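Local coordinates for cytidylyltransferase (Leptospira borgpetersenii serovar Hardjo-bovis, PDB 6OEW), which probably acts as a metal-dependent nucleotidyltransferase of the GT-A class, transferring a cytidylyl group from CTP to an acceptor molecule, at residues 33-38 / 218-223; 108-113 / 208-213; 197-202 / 229-234. All blocks are in the same frame, centred on the assembly; numbering follows the deposited sequence.

Interaction 1. Residues 33-38 / 218-223; sequences GDTTIL and LSKEFS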
# COMPACT_ATOMS: atom_id res chain seq x y z
N GLY A 33 16.60 7.60 -2.03
CA GLY A 33 16.70 8.72 -2.94
C GLY A 33 17.09 9.97 -2.18
O GLY A 33 17.96 9.94 -1.30
N ASP A 34 16.43 11.08 -2.47
CA ASP A 34 16.67 12.31 -1.72
C ASP A 34 15.73 12.47 -0.54
O ASP A 34 15.62 13.57 0.01
CB ASP A 34 16.60 13.53 -2.64
CG ASP A 34 15.21 13.75 -3.22
OD1 ASP A 34 14.30 12.92 -3.02
OD2 ASP A 34 15.03 14.79 -3.89
N THR A 35 15.05 11.40 -0.12
CA THR A 35 14.08 11.51 0.96
C THR A 35 14.15 10.28 1.87
O THR A 35 15.24 9.74 2.10
CB THR A 35 12.68 11.75 0.36
OG1 THR A 35 11.70 11.91 1.39
CG2 THR A 35 12.27 10.61 -0.59
N THR A 36 13.02 9.85 2.42
CA THR A 36 12.89 8.62 3.19
C THR A 36 12.08 7.60 2.41
O THR A 36 11.44 7.91 1.39
CB THR A 36 12.21 8.91 4.53
OG1 THR A 36 10.89 9.42 4.27
CG2 THR A 36 13.02 9.92 5.35
N ILE A 37 12.08 6.36 2.90
CA ILE A 37 11.26 5.31 2.27
C ILE A 37 9.80 5.77 2.18
O ILE A 37 9.19 5.74 1.10
CB ILE A 37 11.39 3.99 3.04
CG1 ILE A 37 12.72 3.30 2.70
CG2 ILE A 37 10.21 3.09 2.76
CD1 ILE A 37 12.72 2.61 1.36
N LEU A 38 9.23 6.21 3.29
CA LEU A 38 7.83 6.64 3.28
C LEU A 38 7.64 7.92 2.47
O LEU A 38 6.66 8.05 1.74
CB LEU A 38 7.32 6.83 4.71
CG LEU A 38 5.84 7.25 4.85
CD1 LEU A 38 4.87 6.35 4.05
CD2 LEU A 38 5.44 7.27 6.31
N LEU A 218 15.62 8.92 -13.27
CA LEU A 218 16.04 10.27 -12.95
C LEU A 218 15.03 11.02 -12.09
O LEU A 218 15.40 11.97 -11.40
CB LEU A 218 16.35 10.99 -14.27
CG LEU A 218 17.28 10.01 -15.00
CD1 LEU A 218 17.52 10.32 -16.45
CD2 LEU A 218 18.62 9.93 -14.27
N SER A 219 13.77 10.57 -12.08
CA SER A 219 12.76 11.15 -11.21
C SER A 219 12.03 10.04 -10.46
O SER A 219 12.42 8.87 -10.54
CB SER A 219 11.77 11.99 -12.02
OG SER A 219 10.82 11.15 -12.68
N LYS A 220 10.98 10.39 -9.72
CA LYS A 220 10.18 9.39 -9.03
C LYS A 220 8.92 9.03 -9.81
O LYS A 220 8.04 8.35 -9.27
CB LYS A 220 9.81 9.87 -7.62
CG LYS A 220 11.01 10.38 -6.80
CD LYS A 220 10.59 10.73 -5.36
CE LYS A 220 11.81 11.16 -4.52
NZ LYS A 220 12.26 12.50 -4.93
N GLU A 221 8.82 9.46 -11.07
CA GLU A 221 7.60 9.31 -11.85
C GLU A 221 7.58 8.04 -12.70
O GLU A 221 6.63 7.84 -13.46
CB GLU A 221 7.40 10.54 -12.73
CG GLU A 221 5.95 10.78 -13.12
CD GLU A 221 5.77 12.02 -13.96
OE1 GLU A 221 6.77 12.73 -14.19
OE2 GLU A 221 4.62 12.27 -14.38
N PHE A 222 8.59 7.18 -12.58
CA PHE A 222 8.67 6.00 -13.43
C PHE A 222 7.54 5.03 -13.13
O PHE A 222 7.06 4.94 -12.00
CB PHE A 222 10.02 5.31 -13.25
CG PHE A 222 10.31 4.91 -11.82
CD1 PHE A 222 9.90 3.68 -11.33
CD2 PHE A 222 11.03 5.75 -10.97
CE1 PHE A 222 10.17 3.31 -10.02
CE2 PHE A 222 11.32 5.38 -9.67
CZ PHE A 222 10.89 4.16 -9.19
N SER A 223 7.11 4.30 -14.16
CA SER A 223 5.99 3.38 -13.98
C SER A 223 6.47 2.01 -13.52
O SER A 223 7.66 1.69 -13.54
CB SER A 223 5.20 3.25 -15.28
OG SER A 223 5.91 2.43 -16.19
O HOH W 1 15.21 10.80 -5.06

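Interaction 2. Residues 108-113 / 208-213; sequences DCPLID and ETLKSC. With MG (magnesium ion), chain C.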
# COMPACT_ATOMS: atom_id res chain seq x y z
N ASP A 108 5.23 -0.34 3.47
CA ASP A 108 6.37 -1.10 2.97
C ASP A 108 6.33 -1.27 1.46
O ASP A 108 7.02 -2.14 0.92
CB ASP A 108 6.46 -2.45 3.66
CG ASP A 108 5.17 -3.19 3.61
OD1 ASP A 108 4.33 -2.86 2.72
OD2 ASP A 108 5.00 -4.06 4.49
N CYS A 109 5.54 -0.45 0.77
CA CYS A 109 5.44 -0.48 -0.69
C CYS A 109 5.87 0.86 -1.30
O CYS A 109 5.08 1.53 -1.98
CB CYS A 109 4.01 -0.81 -1.11
SG CYS A 109 3.49 -2.46 -0.65
N PRO A 110 7.13 1.25 -1.10
CA PRO A 110 7.54 2.60 -1.52
C PRO A 110 7.50 2.85 -3.02
O PRO A 110 7.48 4.02 -3.41
CB PRO A 110 8.97 2.70 -0.99
CG PRO A 110 9.44 1.27 -1.00
CD PRO A 110 8.25 0.52 -0.49
N LEU A 111 7.52 1.82 -3.87
CA LEU A 111 7.52 2.02 -5.32
C LEU A 111 6.13 1.84 -5.92
O LEU A 111 6.02 1.66 -7.14
CB LEU A 111 8.50 1.08 -6.02
CG LEU A 111 9.95 1.17 -5.50
CD1 LEU A 111 10.90 0.39 -6.37
CD2 LEU A 111 10.41 2.61 -5.38
N ILE A 112 5.09 1.89 -5.09
CA ILE A 112 3.71 1.79 -5.56
C ILE A 112 3.50 2.71 -6.76
O ILE A 112 4.04 3.83 -6.81
CB ILE A 112 2.75 2.11 -4.41
CG1 ILE A 112 1.34 1.63 -4.73
CG2 ILE A 112 2.84 3.62 -4.00
CD1 ILE A 112 1.14 0.14 -4.46
N ASP A 113 2.74 2.24 -7.74
CA ASP A 113 2.54 2.94 -9.01
C ASP A 113 1.15 3.56 -9.01
O ASP A 113 0.15 2.84 -8.88
CB ASP A 113 2.72 1.98 -10.20
CG ASP A 113 2.57 2.67 -11.57
OD1 ASP A 113 1.82 3.65 -11.70
OD2 ASP A 113 3.19 2.21 -12.55
N GLU A 208 18.47 -2.83 -0.19
CA GLU A 208 19.55 -2.73 -1.17
C GLU A 208 19.01 -2.87 -2.58
O GLU A 208 19.42 -2.15 -3.50
CB GLU A 208 20.60 -3.81 -0.91
CG GLU A 208 21.27 -3.74 0.47
CD GLU A 208 22.18 -4.94 0.77
OE1 GLU A 208 22.08 -5.98 0.08
OE2 GLU A 208 23.00 -4.84 1.69
N THR A 209 18.10 -3.83 -2.78
CA THR A 209 17.43 -4.02 -4.07
C THR A 209 16.69 -2.76 -4.50
O THR A 209 16.81 -2.30 -5.64
CB THR A 209 16.45 -5.19 -3.96
OG1 THR A 209 17.17 -6.39 -3.65
CG2 THR A 209 15.64 -5.38 -5.28
N LEU A 210 15.88 -2.21 -3.59
CA LEU A 210 15.09 -1.03 -3.92
C LEU A 210 15.99 0.17 -4.18
O LEU A 210 15.70 0.98 -5.06
CB LEU A 210 14.11 -0.74 -2.79
CG LEU A 210 13.01 -1.79 -2.59
CD1 LEU A 210 12.34 -1.58 -1.27
CD2 LEU A 210 11.97 -1.70 -3.72
N LYS A 211 17.08 0.28 -3.43
CA LYS A 211 18.02 1.37 -3.69
C LYS A 211 18.62 1.25 -5.08
O LYS A 211 18.80 2.25 -5.78
CB LYS A 211 19.11 1.38 -2.61
CG LYS A 211 18.66 2.12 -1.36
CD LYS A 211 19.65 1.96 -0.17
CE LYS A 211 21.09 1.78 -0.54
NZ LYS A 211 21.98 1.60 0.70
N SER A 212 18.91 0.02 -5.50
CA SER A 212 19.45 -0.16 -6.84
C SER A 212 18.40 0.19 -7.90
O SER A 212 18.72 0.86 -8.89
CB SER A 212 19.94 -1.59 -7.00
OG SER A 212 21.08 -1.79 -6.19
N CYS A 213 17.15 -0.21 -7.68
CA CYS A 213 16.06 0.10 -8.59
C CYS A 213 15.99 1.59 -8.91
O CYS A 213 16.01 1.99 -10.08
CB CYS A 213 14.72 -0.32 -7.98
SG CYS A 213 14.36 -2.06 -8.05
MG MG C . 4.11 -5.76 4.58
O HOH W 2 5.83 -6.66 3.18
O HOH W 3 5.85 -5.95 6.32
O HOH W 4 3.07 -7.92 4.42

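Interaction 3. Residues 197-202 / 229-234; sequences YRLTID and EVIKKN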
# COMPACT_ATOMS: atom_id res chain seq x y z
N TYR A 197 9.30 -11.32 -8.43
CA TYR A 197 10.05 -10.15 -7.99
C TYR A 197 9.50 -9.64 -6.67
O TYR A 197 8.29 -9.54 -6.47
CB TYR A 197 10.01 -9.05 -9.05
CG TYR A 197 10.67 -9.45 -10.35
CD1 TYR A 197 12.05 -9.62 -10.43
CD2 TYR A 197 9.91 -9.66 -11.49
CE1 TYR A 197 12.65 -10.00 -11.63
CE2 TYR A 197 10.50 -10.04 -12.68
CZ TYR A 197 11.87 -10.20 -12.75
OH TYR A 197 12.45 -10.58 -13.95
N ARG A 198 10.40 -9.30 -5.76
CA ARG A 198 10.03 -8.81 -4.44
C ARG A 198 10.47 -7.36 -4.32
O ARG A 198 11.67 -7.07 -4.27
CB ARG A 198 10.66 -9.65 -3.35
CG ARG A 198 10.36 -9.11 -1.96
CD ARG A 198 11.02 -9.99 -0.88
NE ARG A 198 10.32 -11.26 -0.73
CZ ARG A 198 9.26 -11.44 0.05
NH1 ARG A 198 8.75 -10.43 0.77
NH2 ARG A 198 8.69 -12.64 0.12
N LEU A 199 9.51 -6.45 -4.27
CA LEU A 199 9.81 -5.02 -4.23
C LEU A 199 9.18 -4.37 -3.00
O LEU A 199 8.92 -3.16 -2.99
CB LEU A 199 9.36 -4.36 -5.54
CG LEU A 199 10.11 -4.92 -6.76
CD1 LEU A 199 9.56 -4.39 -8.07
CD2 LEU A 199 11.60 -4.64 -6.65
N THR A 200 8.93 -5.15 -1.96
CA THR A 200 8.53 -4.61 -0.68
C THR A 200 9.76 -4.54 0.21
O THR A 200 10.82 -5.09 -0.12
CB THR A 200 7.42 -5.49 -0.08
OG1 THR A 200 6.99 -4.96 1.17
CG2 THR A 200 7.90 -6.91 0.07
N ILE A 201 9.67 -3.78 1.31
CA ILE A 201 10.82 -3.62 2.20
C ILE A 201 10.49 -4.26 3.55
O ILE A 201 9.67 -3.76 4.32
CB ILE A 201 11.25 -2.15 2.34
CG1 ILE A 201 12.43 -2.07 3.33
CG2 ILE A 201 10.07 -1.23 2.73
CD1 ILE A 201 13.35 -0.93 3.06
N ASP A 202 11.13 -5.40 3.79
CA ASP A 202 11.08 -6.09 5.06
C ASP A 202 12.46 -6.50 5.56
O ASP A 202 12.57 -6.86 6.73
CB ASP A 202 10.22 -7.35 4.96
CG ASP A 202 8.75 -7.03 4.81
OD1 ASP A 202 8.19 -6.34 5.70
OD2 ASP A 202 8.16 -7.50 3.81
N GLU A 229 11.07 -3.69 -16.57
CA GLU A 229 11.94 -3.78 -17.74
C GLU A 229 13.39 -3.47 -17.39
O GLU A 229 14.31 -4.10 -17.92
CB GLU A 229 11.45 -2.86 -18.85
CG GLU A 229 10.20 -3.37 -19.56
CD GLU A 229 10.38 -4.76 -20.16
OE1 GLU A 229 11.50 -5.08 -20.63
OE2 GLU A 229 9.41 -5.54 -20.15
N VAL A 230 13.61 -2.53 -16.48
CA VAL A 230 14.98 -2.22 -16.04
C VAL A 230 15.57 -3.39 -15.25
O VAL A 230 16.75 -3.73 -15.42
CB VAL A 230 15.00 -0.91 -15.24
CG1 VAL A 230 16.21 -0.84 -14.34
CG2 VAL A 230 15.00 0.28 -16.19
N ILE A 231 14.78 -4.01 -14.38
CA ILE A 231 15.22 -5.20 -13.66
C ILE A 231 15.53 -6.34 -14.63
O ILE A 231 16.53 -7.06 -14.48
CB ILE A 231 14.16 -5.63 -12.62
CG1 ILE A 231 14.04 -4.60 -11.49
CG2 ILE A 231 14.49 -7.01 -12.06
CD1 ILE A 231 12.78 -4.76 -10.60
N LYS A 232 14.70 -6.50 -15.66
CA LYS A 232 14.97 -7.55 -16.64
C LYS A 232 16.26 -7.27 -17.42
O LYS A 232 16.98 -8.22 -17.77
CB LYS A 232 13.78 -7.71 -17.59
CG LYS A 232 12.58 -8.38 -16.92
CD LYS A 232 11.50 -8.77 -17.93
CE LYS A 232 10.28 -9.42 -17.23
NZ LYS A 232 10.62 -10.65 -16.46
N LYS A 233 16.57 -6.00 -17.67
CA LYS A 233 17.81 -5.67 -18.38
C LYS A 233 19.02 -5.69 -17.46
O LYS A 233 20.14 -5.92 -17.93
CB LYS A 233 17.69 -4.30 -19.05
N ASN A 234 18.82 -5.47 -16.17
CA ASN A 234 19.90 -5.44 -15.17
C ASN A 234 19.56 -6.41 -14.05
O ASN A 234 19.24 -5.99 -12.93
CB ASN A 234 20.09 -4.02 -14.64
CG ASN A 234 20.38 -3.02 -15.74
OD1 ASN A 234 21.53 -2.80 -16.10
ND2 ASN A 234 19.32 -2.43 -16.31
O HOH W 5 15.64 -9.91 -14.04

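Interaction 1. Residues 33-38 / 218-223
A surface salt bridge joins Asp-34, in the tight turn of the small antiparallel hairpin made by strands 31-32 and 35-36, to Lys-220, in the loop between helices 204-214 and 224-233. The lysine chain runs extended as far as CE and bends only at the last torsion (chi4 72°), which swings the ammonium over to the carboxylate. Lys-220 NZ lies 2.8 Å from Asp-34 OD1 and meets that oxygen on its syn side, 26° out of the carboxylate plane. The other carboxylate oxygen, Asp-34 OD2, stays farther off, 3.7 Å from Lys-220 NZ. Water 1 takes a hydrogen bond from the backbone N of Asp-34 at 2.9 Å and a weak one from Lys-220 NZ, a second, looser link. Next to the ammonium, the methyl CG2 of Thr-35 lies 4.0 Å from Lys-220 CE, a van der Waals contact. Glu-43 of helix 37-45 forms a second salt bridge with Lys-220, so one ammonium serves two carboxylates, which would be expected to stabilise its positive charge. Within the loop, Ser-219 OG accepts from the backbone N of Glu-221 at 3.1 Å, an ST turn. The arrangement is that of a two-residue β-hairpin turn tied by a salt bridge to an interhelical loop.

Interaction 2. Residues 108-113 / 208-213
The loop that follows strand 101-106 and carries the metal-binding Asp-108 packs Pro-110 and Leu-111 against helix 204-214. Leu-111 and Leu-210 run antiparallel alongside each other, with the CD1 methyl of Leu-111 3.5 Å from CD2 of Leu-210. Each has CG anti to its carbonyl carbon (chi1 -55° in Leu-111), which brings the two branched ends together between loop and helix. The other methyl of Leu-210, CD1, meets the proline ring at Pro-110 CG, 4.1 Å away, the two side chains lying roughly perpendicular. One helical turn on, Cys-213 presents CB to the same Leu-111 CD1 at 4.2 Å. Phe-32 touches both leucines, and Leu-227 of helix 224-233 touches Leu-111 and Cys-213, extending this buried apolar cluster. The loop folds as a type I turn, closed by Ile-112 N to Cys-109 O. At its start, Asp-108 OD2 binds the magnesium ion at 1.9 Å, and three waters are also ligands. OD1 accepts from Thr-106, a second-shell contact that should limit rotation of the group. Across the segments the chemistry is purely apolar, implying that close methyl packing holds the loop to the helix, while the Asp-108 carboxylate divides its oxygens between magnesium and Thr-106.

Interaction 3. Residues 197-202 / 229-234
Tyr-197 begins the contact, its side chain directed at helix 224-233. With CG anti to the carbonyl carbon (chi1 -63°), the ring lies beside Ile-231, the two side chains pointing opposite ways as they pass. The methyl CG2 of Ile-231 approaches Tyr-197 CE1 to 3.5 Å, coming at the ring obliquely. The phenol end meets Lys-232, which crosses it at about a right angle: Lys-232 NZ donates to Tyr-197 OH at 3.1 Å and sits at the ring edge, close to the ring plane. A bend at the end of the lysine chain (chi4 -59°) turns the ammonium in toward the phenol. Water 5 makes a second route between segments, donating to the carbonyl O of Ile-231 at 3.0 Å and lying 3.3 Å from Tyr-197 OH. Two residues on, Leu-199 reaches toward Ile-231 tip to tip. Its two methyls, CD1 and CD2, each lie 4.1 Å from Ile-231 CD1, so the isoleucine spends one branch on the tyrosine and the other on the leucine. Leu-199 also touches Cys-213 of helix 204-214. At the end of the helix, Asn-234 folds its side chain back, ND2 donating to Val-230 O at 3.0 Å. Leu-199, Ile-231 and the tyrosine ring thus pack the loop before helix 204-214 onto helix 224-233, within the GT-A-type cytidylyltransferase fold.

The three contacts lie side by side, interaction 2 between the others: its centre is 9 Å from that of interaction 1 and 8 Å from that of interaction 3. The metal-bearing loop 108-113 is shared ground. Its Leu-111 end meets interaction 1, with Phe-222 CZ 4.1 Å from Leu-111 CD2; its Asp-108 end meets interaction 3, where Asp-108 O probably accepts from both Thr-200 OG1, at 2.8 Å, and Ile-201 N, at 3.1 Å. Interactions 1 and 3 meet where Ile-37 CD1 lies 4.0 Å from Ile-201 CD1. Interaction 2 contains the magnesium site, and the side chain of Leu-199 in interaction 3 is about 11 Å from the ion, whereas interaction 1 is a surface contact away from that site.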